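Putative phage capsid protein (Corynebacterium diphtheriae NCTC 13129, PDB 2R9I) is of unknown function but is probably a phage capsid protein, the crystallised piece being its N-terminal helical domain. Local coordinates at residues 16-19 with 20-24. Residues are numbered along the deposited sequence; the frame is centred on the assembly and turned at random.
Sequences LMDS and AKRAR
Ala20 N donates to Leu16 O at 3.0 Å, the first of five successive i+4 bonds that identify residues 16-24 as continuous alpha-helix within helix 6-26. Lys21 N repeats the step to Met17 O, Arg22 N to Asp18 O, Ala23 N to Ser19 O and Arg24 N to Ala20 O. Of the four that join 16-19 to 20-24, the third is the straightest, with an N-H...O angle of 164°; Lys21 N also makes a weak i+3 bond to Asp18 O. Among the side chains, Asp18 and Arg22 carry the i to i+4 charge pair. With CG anti to the backbone N (chi1 -168°), the Asp18 carboxylate lies on the carbonyl-carbon side, from where OD2 reaches toward Arg22, whose chain runs extended to NE. Asp18 OD2 comes within 3.2 Å of Arg22 NE, but it sits above one guanidinium face, toward the rim, well out of the plane, and so no N-H points at it. The carboxylate and guanidinium planes are 71° apart. At a different position round the helix, SE of the selenomethionine Met17 lies 4.2 Å from Lys21 CE, a loose van der Waals contact with the last methylene before the amine. On the inward side, Leu16, Ala20 and Ala23 pack against Ile50, Ile46 and Val43 of helix 33-71, the partner in this helical hairpin; Ser19 OG bonds back to Asn15 O. Chemically, the Asp18-Arg22 pairing depends on charge attraction without a directed hydrogen bond, so it probably constrains the guanidinium's orientation only weakly.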
loop_
_atom_site.group_PDB
_atom_site.type_symbol
_atom_site.label_atom_id
_atom_site.label_comp_id
_atom_site.label_asym_id
_atom_site.label_seq_id
_atom_site.Cartn_x
_atom_site.Cartn_y
_atom_site.Cartn_z
ATOM N N LEU A 16 -4.858 -4.012 0.143
ATOM C CA LEU A 16 -4.944 -2.929 -0.766
ATOM C C LEU A 16 -4.473 -3.339 -2.126
ATOM O O LEU A 16 -4.990 -2.901 -3.104
ATOM C CB LEU A 16 -4.101 -1.788 -0.251
ATOM C CG LEU A 16 -4.798 -0.665 0.490
ATOM C CD1 LEU A 16 -6.114 -1.088 0.998
ATOM C CD2 LEU A 16 -3.952 -0.201 1.588
HETATM N N MSE A 17 -3.467 -4.175 -2.190
HETATM C CA MSE A 17 -2.918 -4.581 -3.453
HETATM C C MSE A 17 -3.887 -5.503 -4.098
HETATM O O MSE A 17 -4.126 -5.448 -5.265
HETATM C CB MSE A 17 -1.639 -5.330 -3.203
HETATM C CG MSE A 17 -0.451 -4.534 -3.498
HETATM SE SE MSE A 17 -0.381 -4.492 -5.338
HETATM C CE MSE A 17 0.966 -3.218 -5.625
ATOM N N ASP A 18 -4.429 -6.385 -3.302
ATOM C CA ASP A 18 -5.475 -7.325 -3.757
ATOM C C ASP A 18 -6.648 -6.538 -4.339
ATOM O O ASP A 18 -7.099 -6.825 -5.466
ATOM C CB ASP A 18 -5.921 -8.230 -2.576
ATOM C CG ASP A 18 -6.798 -9.440 -3.011
ATOM O OD1 ASP A 18 -6.250 -10.540 -3.257
ATOM O OD2 ASP A 18 -8.038 -9.324 -3.073
ATOM N N SER A 19 -7.122 -5.507 -3.622
ATOM C CA SER A 19 -8.301 -4.796 -4.100
ATOM C C SER A 19 -8.056 -3.891 -5.308
ATOM O O SER A 19 -8.984 -3.680 -6.125
ATOM C CB SER A 19 -9.063 -4.096 -2.979
ATOM O OG SER A 19 -8.319 -3.065 -2.457
ATOM N N ALA A 20 -6.827 -3.384 -5.431
ATOM C CA ALA A 20 -6.391 -2.654 -6.630
ATOM C C ALA A 20 -6.396 -3.587 -7.835
ATOM O O ALA A 20 -6.689 -3.167 -8.966
ATOM C CB ALA A 20 -5.013 -2.087 -6.439
ATOM N N LYS A 21 -6.067 -4.855 -7.610
ATOM C CA LYS A 21 -6.114 -5.818 -8.697
ATOM C C LYS A 21 -7.530 -6.245 -9.094
ATOM O O LYS A 21 -7.818 -6.306 -10.284
ATOM C CB LYS A 21 -5.244 -7.014 -8.380
ATOM C CG LYS A 21 -3.788 -6.653 -8.346
ATOM C CD LYS A 21 -2.982 -7.878 -8.044
ATOM C CE LYS A 21 -1.522 -7.538 -7.990
ATOM N NZ LYS A 21 -0.764 -8.773 -7.677
ATOM N N ARG A 22 -8.412 -6.534 -8.129
ATOM C CA ARG A 22 -9.813 -6.840 -8.462
ATOM C C ARG A 22 -10.355 -5.633 -9.187
ATOM O O ARG A 22 -11.071 -5.775 -10.168
ATOM C CB ARG A 22 -10.671 -7.218 -7.240
ATOM C CG ARG A 22 -10.259 -8.598 -6.590
ATOM C CD ARG A 22 -11.057 -9.075 -5.317
ATOM N NE ARG A 22 -10.523 -10.366 -4.833
ATOM C CZ ARG A 22 -10.913 -11.035 -3.732
ATOM N NH1 ARG A 22 -11.890 -10.583 -2.932
ATOM N NH2 ARG A 22 -10.324 -12.192 -3.416
ATOM N N ALA A 23 -9.952 -4.442 -8.771
ATOM C CA ALA A 23 -10.457 -3.250 -9.426
ATOM C C ALA A 23 -9.998 -3.115 -10.869
ATOM O O ALA A 23 -10.817 -2.750 -11.724
ATOM C CB ALA A 23 -10.153 -1.992 -8.628
ATOM N N ARG A 24 -8.727 -3.402 -11.163
ATOM C CA ARG A 24 -8.249 -3.224 -12.551
ATOM C C ARG A 24 -8.679 -4.369 -13.465
ATOM O O ARG A 24 -8.810 -4.186 -14.676
ATOM C CB ARG A 24 -6.758 -2.834 -12.644
ATOM C CG ARG A 24 -5.782 -3.825 -13.232
ATOM C CD ARG A 24 -5.176 -3.309 -14.546
ATOM N NE ARG A 24 -6.144 -3.463 -15.636
ATOM C CZ ARG A 24 -5.866 -3.537 -16.943
ATOM N NH1 ARG A 24 -4.620 -3.458 -17.404
ATOM N NH2 ARG A 24 -6.856 -3.702 -17.808
#